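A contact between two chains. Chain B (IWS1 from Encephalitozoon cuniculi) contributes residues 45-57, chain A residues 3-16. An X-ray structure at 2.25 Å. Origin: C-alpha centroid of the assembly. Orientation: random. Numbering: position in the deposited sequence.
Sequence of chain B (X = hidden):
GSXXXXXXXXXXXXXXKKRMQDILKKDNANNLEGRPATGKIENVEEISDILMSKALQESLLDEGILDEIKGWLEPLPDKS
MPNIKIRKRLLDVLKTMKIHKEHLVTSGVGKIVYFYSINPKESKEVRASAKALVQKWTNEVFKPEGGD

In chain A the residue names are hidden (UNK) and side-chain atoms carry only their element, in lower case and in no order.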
# COMPACT_ATOMS: atom_id res chain seq x y z
N GLU B 45 -3.27 -12.08 -2.87
CA GLU B 45 -3.51 -12.57 -1.50
C GLU B 45 -3.58 -11.38 -0.55
O GLU B 45 -4.59 -11.20 0.15
CB GLU B 45 -2.41 -13.58 -1.04
CG GLU B 45 -2.41 -14.81 -1.92
CD GLU B 45 -1.57 -15.96 -1.41
OE1 GLU B 45 -0.42 -15.77 -0.94
OE2 GLU B 45 -2.09 -17.08 -1.48
N GLU B 46 -2.53 -10.57 -0.57
CA GLU B 46 -2.36 -9.44 0.35
C GLU B 46 -3.44 -8.36 0.12
O GLU B 46 -4.12 -7.94 1.07
CB GLU B 46 -0.97 -8.83 0.19
CG GLU B 46 -0.97 -7.40 0.76
CD GLU B 46 0.39 -6.77 0.83
OE1 GLU B 46 0.56 -5.69 0.23
OE2 GLU B 46 1.27 -7.32 1.54
N ILE B 47 -3.64 -7.99 -1.15
CA ILE B 47 -4.71 -7.04 -1.56
C ILE B 47 -6.10 -7.55 -1.24
O ILE B 47 -6.92 -6.80 -0.74
CB ILE B 47 -4.59 -6.65 -3.03
CG1 ILE B 47 -3.34 -5.81 -3.24
CG2 ILE B 47 -5.86 -5.90 -3.54
CD1 ILE B 47 -3.10 -5.40 -4.71
N SER B 48 -6.35 -8.82 -1.53
CA SER B 48 -7.56 -9.47 -1.05
C SER B 48 -7.79 -9.35 0.43
O SER B 48 -8.87 -8.94 0.82
CB SER B 48 -7.58 -10.98 -1.39
OG SER B 48 -7.92 -11.04 -2.74
N ASP B 49 -6.78 -9.75 1.22
CA ASP B 49 -6.80 -9.61 2.71
C ASP B 49 -7.25 -8.24 3.17
O ASP B 49 -8.09 -8.13 4.07
CB ASP B 49 -5.45 -9.93 3.35
CG ASP B 49 -5.10 -11.42 3.32
OD1 ASP B 49 -3.97 -11.73 3.69
OD2 ASP B 49 -5.91 -12.30 2.93
N ILE B 50 -6.70 -7.20 2.56
CA ILE B 50 -7.03 -5.83 2.95
C ILE B 50 -8.39 -5.38 2.42
O ILE B 50 -9.05 -4.64 3.12
CB ILE B 50 -5.97 -4.79 2.50
CG1 ILE B 50 -4.61 -5.22 3.02
CG2 ILE B 50 -6.23 -3.41 3.10
CD1 ILE B 50 -3.42 -4.60 2.19
N LEU B 51 -8.79 -5.81 1.21
CA LEU B 51 -10.11 -5.45 0.65
C LEU B 51 -11.20 -5.98 1.53
O LEU B 51 -12.34 -5.50 1.48
CB LEU B 51 -10.35 -6.10 -0.72
CG LEU B 51 -9.60 -5.50 -1.92
CD1 LEU B 51 -9.67 -6.47 -3.13
CD2 LEU B 51 -10.23 -4.17 -2.31
N MET B 52 -10.86 -7.01 2.30
CA MET B 52 -11.79 -7.66 3.23
C MET B 52 -11.73 -7.11 4.65
O MET B 52 -12.47 -7.53 5.49
CB MET B 52 -11.56 -9.15 3.26
CG MET B 52 -11.92 -9.83 1.94
SD MET B 52 -11.89 -11.63 2.03
CE MET B 52 -10.21 -12.00 2.55
N SER B 53 -10.80 -6.19 4.92
CA SER B 53 -10.82 -5.46 6.19
C SER B 53 -12.16 -4.79 6.48
O SER B 53 -12.57 -3.90 5.74
CB SER B 53 -9.76 -4.35 6.22
OG SER B 53 -9.86 -3.69 7.47
N LYS B 54 -12.82 -5.16 7.56
CA LYS B 54 -14.09 -4.52 7.90
C LYS B 54 -13.98 -3.00 8.13
O LYS B 54 -14.88 -2.25 7.76
CB LYS B 54 -14.79 -5.26 9.06
CG LYS B 54 -15.30 -6.64 8.61
CD LYS B 54 -15.34 -7.72 9.71
CE LYS B 54 -14.82 -9.03 9.10
NZ LYS B 54 -15.41 -10.25 9.69
N ALA B 55 -12.87 -2.55 8.72
CA ALA B 55 -12.68 -1.13 8.97
C ALA B 55 -12.62 -0.30 7.68
O ALA B 55 -12.89 0.90 7.70
CB ALA B 55 -11.44 -0.92 9.79
N LEU B 56 -12.25 -0.94 6.57
CA LEU B 56 -11.95 -0.24 5.35
C LEU B 56 -13.06 -0.39 4.31
O LEU B 56 -13.23 0.48 3.45
CB LEU B 56 -10.58 -0.71 4.77
CG LEU B 56 -9.26 -0.52 5.56
CD1 LEU B 56 -8.02 -0.95 4.74
CD2 LEU B 56 -9.06 0.92 6.10
N GLN B 57 -13.81 -1.49 4.38
CA GLN B 57 -14.77 -1.82 3.34
C GLN B 57 -15.71 -0.68 2.91
O GLN B 57 -15.89 -0.46 1.73
CB GLN B 57 -15.57 -3.06 3.76
CG GLN B 57 -14.95 -4.36 3.18
CD GLN B 57 -15.87 -5.58 3.35
OE1 GLN B 57 -17.09 -5.48 3.64
NE2 GLN B 57 -15.28 -6.76 3.17
N UNK A 3 -11.76 -1.39 16.42
CA UNK A 3 -12.51 -1.31 15.13
C UNK A 3 -11.69 -1.61 13.81
O UNK A 3 -12.30 -2.01 12.81
c UNK A 3 -13.32 -0.00 15.04
c UNK A 3 -11.40 1.69 14.62
c UNK A 3 -12.60 1.12 14.36
n UNK A 3 -11.20 2.67 13.68
n UNK A 3 -13.10 1.78 13.27
c UNK A 3 -12.24 2.70 12.87
N UNK A 4 -10.36 -1.45 13.81
CA UNK A 4 -9.45 -2.16 12.83
C UNK A 4 -8.81 -3.38 13.52
O UNK A 4 -8.21 -3.22 14.58
c UNK A 4 -7.25 -2.01 11.42
s UNK A 4 -6.31 -1.24 10.05
c UNK A 4 -7.66 -1.03 8.87
c UNK A 4 -8.37 -1.24 12.22
N UNK A 5 -8.96 -4.58 12.95
CA UNK A 5 -8.42 -5.83 13.55
C UNK A 5 -6.89 -5.84 13.70
O UNK A 5 -6.20 -5.34 12.87
c UNK A 5 -10.23 -7.44 12.88
o UNK A 5 -10.74 -8.15 11.99
c UNK A 5 -8.81 -7.02 12.69
o UNK A 5 -10.84 -7.10 13.93
N UNK A 6 -6.36 -6.46 14.76
CA UNK A 6 -4.92 -6.47 14.92
C UNK A 6 -4.17 -7.15 13.76
O UNK A 6 -3.09 -6.69 13.41
c UNK A 6 -4.69 -7.21 16.24
c UNK A 6 -5.91 -7.93 16.50
c UNK A 6 -7.04 -7.28 15.78
N UNK A 7 -4.76 -8.16 13.13
CA UNK A 7 -4.21 -8.77 11.92
C UNK A 7 -4.14 -7.83 10.73
O UNK A 7 -3.21 -7.88 9.91
N UNK A 8 -5.11 -6.93 10.63
CA UNK A 8 -5.11 -5.93 9.55
C UNK A 8 -4.04 -4.83 9.77
O UNK A 8 -3.25 -4.50 8.85
o UNK A 8 -7.45 -6.49 9.21
c UNK A 8 -6.65 -4.54 8.09
c UNK A 8 -6.55 -5.37 9.34
N UNK A 9 -3.99 -4.29 11.00
CA UNK A 9 -2.96 -3.33 11.33
C UNK A 9 -1.61 -3.97 10.99
O UNK A 9 -0.74 -3.30 10.44
c UNK A 9 -4.24 -2.23 13.24
c UNK A 9 -2.96 -2.94 12.83
c UNK A 9 -1.75 -2.11 13.16
N UNK A 10 -1.40 -5.23 11.35
CA UNK A 10 -0.09 -5.85 11.11
C UNK A 10 0.16 -5.96 9.61
O UNK A 10 1.25 -5.60 9.15
c UNK A 10 1.34 -9.17 12.58
c UNK A 10 2.62 -7.09 12.01
c UNK A 10 1.41 -7.96 11.65
c UNK A 10 0.09 -7.20 11.80
N UNK A 11 -0.86 -6.38 8.85
CA UNK A 11 -0.71 -6.62 7.41
C UNK A 11 -0.33 -5.35 6.62
O UNK A 11 0.55 -5.36 5.72
c UNK A 11 -1.54 -8.01 5.45
c UNK A 11 -1.93 -7.36 6.80
o UNK A 11 -2.08 -9.82 3.97
o UNK A 11 -3.43 -9.44 5.64
c UNK A 11 -2.41 -9.17 4.99
N UNK A 12 -0.98 -4.26 6.99
CA UNK A 12 -0.76 -2.97 6.41
C UNK A 12 0.62 -2.43 6.80
O UNK A 12 1.33 -1.85 5.95
c UNK A 12 -1.83 -1.98 6.88
c UNK A 12 -3.15 -2.32 6.19
c UNK A 12 -4.32 -1.62 6.76
c UNK A 12 -1.42 -0.56 6.61
N UNK A 13 1.01 -2.66 8.05
CA UNK A 13 2.36 -2.23 8.49
C UNK A 13 3.42 -2.99 7.67
O UNK A 13 4.36 -2.39 7.12
o UNK A 13 1.63 -1.73 10.72
c UNK A 13 2.58 -2.48 9.99
N UNK A 14 3.25 -4.31 7.58
CA UNK A 14 4.18 -5.12 6.74
C UNK A 14 4.17 -4.67 5.29
O UNK A 14 5.20 -4.63 4.63
c UNK A 14 3.77 -8.58 8.41
n UNK A 14 2.79 -10.89 9.74
n UNK A 14 4.35 -9.18 9.63
c UNK A 14 4.33 -7.18 8.15
c UNK A 14 3.86 -6.60 6.81
n UNK A 14 4.46 -10.75 11.32
c UNK A 14 3.86 -10.27 10.24
N UNK A 15 2.99 -4.32 4.77
CA UNK A 15 2.90 -3.98 3.37
C UNK A 15 3.66 -2.67 3.10
O UNK A 15 4.30 -2.52 2.06
c UNK A 15 1.44 -3.82 3.04
o UNK A 15 1.32 -3.59 1.68
N UNK A 16 3.53 -1.72 4.02
CA UNK A 16 4.22 -0.44 3.95
C UNK A 16 5.74 -0.61 4.05
O UNK A 16 6.44 -0.06 3.22
c UNK A 16 3.56 2.82 6.10
c UNK A 16 3.75 2.66 3.66
c UNK A 16 3.70 0.57 5.00
c UNK A 16 4.18 2.03 4.93
O HOH W 1 -10.11 -4.64 10.32
O HOH W 2 1.64 -7.96 4.48

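Position 3 carries one carbon and then a five-membered ring of three carbons and two nitrogens, the imidazole of histidine. His A3 meets chain B through its backbone, its O lying 3.3 Å from CB of Ala B55, where a small methyl fits closely. Position 4 has an unbranched chain of two carbons, a sulfur and a carbon, whose end reaches Leu B56, Ala B55 and Ser B53: methionine. CE of Met A4 lies 3.7 Å from CD2 of Leu B56 and 3.9 Å from CB of Ala B55, a flexible apolar tip suited to such a surface.

Position 5 has two carbons, the second bearing two oxygens, so it is aspartate. Asp A5 stands at the N-cap position, but its side chain makes no capping bond; its backbone N instead donates to water 1 (N to O, 2.9 Å). At position 6 three carbons close a ring onto the backbone nitrogen. This is proline, and Pro A6 suits a first helical turn, where no amide hydrogen is needed. Position 7 has no side-chain atoms: Gly A7, out of reach of this stretch of chain B.

Position 8 has one carbon bearing an oxygen and a carbon, the latter against Ser B53, hence threonine. CG2 of Thr A8 packs 3.4 Å from OG of Ser B53, while its OG1 makes a weak 3.4 Å bond to the O of water 1, which also binds OG of Ser B53 at 3.0 Å. Position 9, one carbon carrying two more, is Val A9; position 10, four carbons forked at the second, is Leu A10. Neither touches this stretch.

Position 11 shows three carbons, the third with two oxygens, approaching Asp B49: glutamate. OE1 of Glu A11 lies 2.7 Å from OD1 of Asp B49, close enough that one acid group probably holds a proton. Position 12 has four carbons forked at the first, one arm longer, near Ile B50 and Leu B56: isoleucine, a branched apolar side chain matching both.

Position 13, a carbon and an oxygen, is Ser A13. Position 14, three carbons, a nitrogen and a carbon with two nitrogens, is Arg A14, its end leading away. Position 15, again carbon and oxygen, has its oxygen near Glu B46: serine, whose short hydroxyl suits a nearby carboxylate. OG of Ser A15 donates to OE1 of Glu B46 at 2.7 Å. Position 16, four carbons forked at the second, is Leu A16, without contact here.

Helices 45-51 and 6-16 cross at -139°, joined by polar links and Ile A12; Met A4, before its helix, packs on Ala B55 and Leu B56.

Chain A 3-16: HMDPGTVLEISRSL
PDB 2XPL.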